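Local coordinates for protein mannonate dehydratase (Streptococcus suis, PDB 3BDK) that probably catalyses the manganese- or iron-dependent dehydration of D-mannonate to 2-dehydro-3-deoxy-D-gluconate in sugar acid metabolism, at residues A[215-220]-A[253-258]; A[57-62]-A[103-108]. One frame throughout, in Å; residues are numbered along the deposited sequence.

Contact 1. Residues A[215-220]-A[253-258]. With MN (manganese (II) ion), chain D.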
loop_
_atom_site.group_PDB
_atom_site.type_symbol
_atom_site.label_atom_id
_atom_site.label_comp_id
_atom_site.label_asym_id
_atom_site.label_seq_id
_atom_site.Cartn_x
_atom_site.Cartn_y
_atom_site.Cartn_z
ATOM N N LYS A 215 17.749 -22.648 5.555
ATOM C CA LYS A 215 17.463 -22.235 6.950
ATOM C C LYS A 215 16.005 -22.487 7.348
ATOM O O LYS A 215 15.070 -22.108 6.619
ATOM C CB LYS A 215 17.783 -20.752 7.200
ATOM C CG LYS A 215 19.141 -20.290 6.739
ATOM C CD LYS A 215 19.429 -18.875 7.212
ATOM C CE LYS A 215 20.201 -18.097 6.143
ATOM N NZ LYS A 215 20.816 -16.841 6.676
ATOM N N MET A 216 15.812 -23.124 8.498
ATOM C CA MET A 216 14.476 -23.458 8.975
ATOM C C MET A 216 13.883 -22.318 9.797
ATOM O O MET A 216 14.599 -21.622 10.517
ATOM C CB MET A 216 14.508 -24.743 9.804
ATOM C CG MET A 216 15.131 -25.929 9.086
ATOM S SD MET A 216 14.343 -26.274 7.502
ATOM C CE MET A 216 12.883 -27.164 8.035
ATOM N N ALA A 217 12.571 -22.135 9.686
ATOM C CA ALA A 217 11.898 -21.007 10.320
ATOM C C ALA A 217 10.480 -21.375 10.739
ATOM O O ALA A 217 9.600 -21.555 9.895
ATOM C CB ALA A 217 11.884 -19.805 9.388
ATOM N N ILE A 218 10.263 -21.486 12.045
ATOM C CA ILE A 218 9.055 -22.111 12.571
ATOM C C ILE A 218 7.928 -21.094 12.721
ATOM O O ILE A 218 8.055 -20.117 13.459
ATOM C CB ILE A 218 9.314 -22.780 13.934
ATOM C CG1 ILE A 218 8.038 -23.449 14.450
ATOM C CG2 ILE A 218 9.831 -21.762 14.938
ATOM C CD1 ILE A 218 8.459 -25.300 16.028
ATOM N N HIS A 219 6.827 -21.331 12.017
ATOM C CA HIS A 219 5.634 -20.505 12.160
ATOM C C HIS A 219 5.010 -20.674 13.542
ATOM O O HIS A 219 4.682 -21.786 13.954
ATOM C CB HIS A 219 4.611 -20.850 11.076
ATOM C CG HIS A 219 3.574 -19.791 10.866
ATOM N ND1 HIS A 219 2.432 -19.704 11.633
ATOM C CD2 HIS A 219 3.506 -18.774 9.974
ATOM C CE1 HIS A 219 1.706 -18.679 11.223
ATOM N NE2 HIS A 219 2.335 -18.098 10.218
ATOM N N PRO A 220 4.850 -19.562 14.252
ATOM C CA PRO A 220 4.399 -19.597 15.648
ATOM C C PRO A 220 2.992 -20.171 15.773
ATOM O O PRO A 220 2.311 -20.359 14.765
ATOM C CB PRO A 220 4.403 -18.121 16.049
ATOM C CG PRO A 220 4.173 -17.390 14.774
ATOM C CD PRO A 220 4.869 -18.192 13.710
ATOM N N GLY A 253 15.744 -21.418 13.190
ATOM C CA GLY A 253 15.122 -20.104 13.381
ATOM C C GLY A 253 13.603 -20.081 13.434
ATOM O O GLY A 253 12.916 -21.116 13.405
ATOM N N ILE A 254 13.080 -18.872 13.533
ATOM C CA ILE A 254 11.644 -18.655 13.583
ATOM C C ILE A 254 11.167 -17.869 12.367
ATOM O O ILE A 254 11.947 -17.196 11.668
ATOM C CB ILE A 254 11.240 -17.876 14.856
ATOM C CG1 ILE A 254 11.908 -16.497 14.871
ATOM C CG2 ILE A 254 11.585 -18.681 16.114
ATOM C CD1 ILE A 254 11.534 -15.645 16.030
ATOM N N THR A 255 9.875 -17.993 12.115
ATOM C CA THR A 255 9.161 -17.004 11.373
ATOM C C THR A 255 8.503 -16.109 12.417
ATOM O O THR A 255 7.579 -16.539 13.121
ATOM C CB THR A 255 8.098 -17.650 10.508
ATOM O OG1 THR A 255 8.727 -18.500 9.547
ATOM C CG2 THR A 255 7.305 -16.594 9.794
ATOM N N MET A 256 8.999 -14.876 12.533
ATOM C CA MET A 256 8.381 -13.861 13.384
ATOM C C MET A 256 7.069 -13.351 12.769
ATOM O O MET A 256 7.045 -12.338 12.068
ATOM C CB MET A 256 9.342 -12.699 13.624
ATOM C CG MET A 256 8.719 -11.510 14.421
ATOM S SD MET A 256 7.709 -11.923 15.900
ATOM C CE MET A 256 8.998 -12.442 17.040
ATOM N N CYS A 257 5.980 -14.070 13.008
ATOM C CA CYS A 257 4.676 -13.601 12.555
ATOM C C CYS A 257 4.146 -12.753 13.693
ATOM O O CYS A 257 3.489 -13.261 14.610
ATOM C CB CYS A 257 3.743 -14.779 12.232
ATOM S SG CYS A 257 2.062 -14.307 11.809
ATOM N N VAL A 258 4.487 -11.470 13.663
ATOM C CA VAL A 258 4.035 -10.533 14.683
ATOM C C VAL A 258 2.527 -10.599 14.965
ATOM O O VAL A 258 2.107 -10.341 16.091
ATOM C CB VAL A 258 4.455 -9.056 14.388
ATOM C CG1 VAL A 258 5.943 -8.897 14.467
ATOM C CG2 VAL A 258 3.902 -8.550 13.047
HETATM MN MN MN D . 0.994 -17.098 8.389
#
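The carbonyl oxygen of G253 is approached twice from the neighbouring strand: I218 N donates to G253 O at 3.0 Å, and A217 CA makes a CH···O contact with the same oxygen at 3.3 Å. One step back, G253 N reaches M216 O; one step on, T255 N meets I218 O at 3.1 Å, nearly straight at nitrogen (165°). This is the ladder of two parallel strands, 215-218 and 252-257, joined through helix 237-245 as one beta-alpha-beta unit of the xylose isomerase-like TIM barrel. On one sheet face, I218 and I254 pack through their CG2 methyls, 3.7 Å apart. T255 places OG1 beside its own backbone N (chi1 -63°), from where it makes a weak bond to A217 O and touches A217 CB.

H219 follows I218 and projects into the active site. Its NE2 binds manganese at 2.5 Å, with H286 and D330 as further protein ligands, and the ring also touches the bound D-mannose. ND1 donates to P220 O at 3.2 Å, on a carbonyl lone pair although out of the imidazole plane, a bond that would restrain the ring's rotation with NE2 turned to the metal. P220 CD covers one face of the imidazole near its rim, while P220 CG packs on C257 CB. The C257 sulfur lies obliquely to the ring, 4.1 Å from H219 NE2, and C257 also N-caps helix 258-262 through SG.

Contact 2. Residues A[57-62]-A[103-108]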
loop_
_atom_site.group_PDB
_atom_site.type_symbol
_atom_site.label_atom_id
_atom_site.label_comp_id
_atom_site.label_asym_id
_atom_site.label_seq_id
_atom_site.Cartn_x
_atom_site.Cartn_y
_atom_site.Cartn_z
ATOM N N VAL A 57 1.674 -35.733 2.230
ATOM C CA VAL A 57 2.049 -34.957 3.430
ATOM C C VAL A 57 3.379 -35.414 4.017
ATOM O O VAL A 57 4.349 -34.645 4.064
ATOM C CB VAL A 57 0.934 -34.947 4.538
ATOM C CG1 VAL A 57 0.731 -36.341 5.156
ATOM C CG2 VAL A 57 1.233 -33.900 5.611
ATOM N N GLY A 58 3.410 -36.665 4.465
ATOM C CA GLY A 58 4.606 -37.251 5.048
ATOM C C GLY A 58 5.658 -37.604 4.013
ATOM O O GLY A 58 6.858 -37.431 4.263
ATOM N N GLN A 59 5.200 -38.082 2.855
ATOM C CA GLN A 59 6.068 -38.592 1.788
ATOM C C GLN A 59 7.022 -37.546 1.216
ATOM O O GLN A 59 6.779 -36.349 1.328
ATOM C CB GLN A 59 5.222 -39.237 0.690
ATOM C CG GLN A 59 4.707 -40.635 1.062
ATOM C CD GLN A 59 3.264 -40.896 0.607
ATOM O OE1 GLN A 59 2.858 -40.505 -0.491
ATOM N NE2 GLN A 59 2.489 -41.565 1.458
ATOM N N ALA A 60 8.111 -38.018 0.618
ATOM C CA ALA A 60 9.228 -37.173 0.193
ATOM C C ALA A 60 8.879 -36.176 -0.907
ATOM O O ALA A 60 8.007 -36.429 -1.729
ATOM C CB ALA A 60 10.395 -38.042 -0.241
ATOM N N TRP A 61 9.578 -35.045 -0.916
ATOM C CA TRP A 61 9.374 -34.003 -1.925
ATOM C C TRP A 61 10.408 -34.132 -3.055
ATOM O O TRP A 61 11.587 -33.844 -2.846
ATOM C CB TRP A 61 9.447 -32.611 -1.277
ATOM C CG TRP A 61 8.162 -32.138 -0.617
ATOM C CD1 TRP A 61 7.191 -32.915 -0.035
ATOM C CD2 TRP A 61 7.736 -30.779 -0.451
ATOM N NE1 TRP A 61 6.179 -32.123 0.462
ATOM C CE2 TRP A 61 6.487 -30.809 0.222
ATOM C CE3 TRP A 61 8.281 -29.537 -0.812
ATOM C CZ2 TRP A 61 5.777 -29.645 0.538
ATOM C CZ3 TRP A 61 7.573 -28.377 -0.498
ATOM C CH2 TRP A 61 6.335 -28.442 0.172
ATOM N N PRO A 62 9.963 -34.572 -4.253
ATOM C CA PRO A 62 10.854 -34.791 -5.397
ATOM C C PRO A 62 11.326 -33.482 -6.006
ATOM O O PRO A 62 10.557 -32.521 -6.064
ATOM C CB PRO A 62 9.958 -35.525 -6.409
ATOM C CG PRO A 62 8.700 -35.890 -5.676
ATOM C CD PRO A 62 8.561 -34.882 -4.595
ATOM N N ILE A 103 10.213 -38.697 9.133
ATOM C CA ILE A 103 11.353 -37.781 9.236
ATOM C C ILE A 103 12.347 -37.999 8.089
ATOM O O ILE A 103 12.950 -37.041 7.593
ATOM C CB ILE A 103 12.053 -37.888 10.615
ATOM C CG1 ILE A 103 11.126 -37.359 11.713
ATOM C CG2 ILE A 103 13.390 -37.129 10.623
ATOM C CD1 ILE A 103 11.608 -37.613 13.123
ATOM N N GLU A 104 12.503 -39.261 7.678
ATOM C CA GLU A 104 13.292 -39.598 6.489
ATOM C C GLU A 104 12.814 -38.827 5.263
ATOM O O GLU A 104 13.559 -38.049 4.671
ATOM C CB GLU A 104 13.240 -41.102 6.200
ATOM C CG GLU A 104 14.254 -41.892 6.974
ATOM C CD GLU A 104 15.620 -41.241 6.936
ATOM O OE1 GLU A 104 16.101 -40.944 5.812
ATOM O OE2 GLU A 104 16.196 -41.018 8.029
ATOM N N ASN A 105 11.555 -39.044 4.910
ATOM C CA ASN A 105 10.936 -38.362 3.795
ATOM C C ASN A 105 11.046 -36.853 3.880
ATOM O O ASN A 105 11.157 -36.184 2.852
ATOM C CB ASN A 105 9.485 -38.816 3.661
ATOM C CG ASN A 105 9.376 -40.209 3.064
ATOM O OD1 ASN A 105 8.467 -40.966 3.398
ATOM N ND2 ASN A 105 10.320 -40.556 2.176
ATOM N N TYR A 106 11.033 -36.342 5.116
ATOM C CA TYR A 106 11.237 -34.921 5.417
ATOM C C TYR A 106 12.713 -34.518 5.232
ATOM O O TYR A 106 12.991 -33.408 4.776
ATOM C CB TYR A 106 10.740 -34.593 6.839
ATOM C CG TYR A 106 10.328 -33.145 7.044
ATOM C CD1 TYR A 106 11.278 -32.163 7.319
ATOM C CD2 TYR A 106 8.988 -32.758 6.966
ATOM C CE1 TYR A 106 10.915 -30.836 7.499
ATOM C CE2 TYR A 106 8.608 -31.413 7.147
ATOM C CZ TYR A 106 9.585 -30.458 7.409
ATOM O OH TYR A 106 9.254 -29.125 7.595
ATOM N N LYS A 107 13.642 -35.426 5.569
ATOM C CA LYS A 107 15.080 -35.230 5.344
ATOM C C LYS A 107 15.374 -34.805 3.894
ATOM O O LYS A 107 16.023 -33.785 3.662
ATOM C CB LYS A 107 15.872 -36.509 5.664
ATOM C CG LYS A 107 15.823 -37.013 7.114
ATOM C CD LYS A 107 17.131 -36.781 7.914
ATOM C CE LYS A 107 18.241 -37.812 7.620
ATOM N NZ LYS A 107 17.908 -39.229 7.930
ATOM N N THR A 108 14.897 -35.577 2.922
ATOM C CA THR A 108 15.210 -35.283 1.516
ATOM C C THR A 108 14.548 -34.004 0.981
ATOM O O THR A 108 15.138 -33.279 0.168
ATOM C CB THR A 108 14.908 -36.471 0.572
ATOM O OG1 THR A 108 13.702 -37.126 0.983
ATOM C CG2 THR A 108 16.070 -37.467 0.578
#
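G58 sets its carbonyl oxygen against N105 of helix 99-114, with G58 O 3.0 Å from N105 CB, a close van der Waals approach. Q59 follows with its backbone alongside the asparagine: Q59 CA is 3.7 Å from N105 OD1, whereas the glutamine side chain starts off away from the helix and is exposed. The amide of N105 reaches this backbone because CG stands opposite its own carbonyl carbon (chi1 -75°), which lays the group along the loop at 59-60. A60 touches two helix side chains. Its methyl CB meets polar groups one helical turn apart, 3.5 Å from N105 ND2 and 3.6 Å from T108 OG1. A60 CA in turn makes a CH···O contact with the helix backbone, to N105 O at 3.4 Å with an angle of 147° at the hydrogen. No conventional hydrogen bond joins the two segments; what meets is van der Waals packing and this CH···O contact.

W61 continues the grip one helical turn further along. Its N makes a weak hydrogen bond to S109 OG, a hydroxyl that is also bonded to N105 O, and W61 O accepts from N112 ND2. The indole is buried against A51, V52 and V55, within the connection that leads from strand 47-50. P62 then stands at the N-cap position of helix 63-74. The loop thus crosses from a barrel strand to its following helix while lying against helix 99-114, whose far side packs on helix 191-210: I103 touches Y200 and A204, and the Y106 ring meets F201 edge-to-face, its OH bonded to I86 O beyond the end of strand 79-84.

Both contacts belong to one barrel but to different layers of it. Contact 1 joins two adjacent strands about 7 Å from the centre of the chain, and contact 2 fastens a strand-to-helix loop onto an outer helix about 20 Å from that centre; the two contact centres are themselves about 20 Å apart. They nevertheless touch, where M216 CE of contact 1 packs 4.1 Å from Y106 OH of contact 2. Their relation to the active site is unequal: the side chain of H219 comes within about 4 Å of the bound D-mannose while ligating manganese, whereas the W61 side chain of contact 2 lies about 10 Å from the sugar.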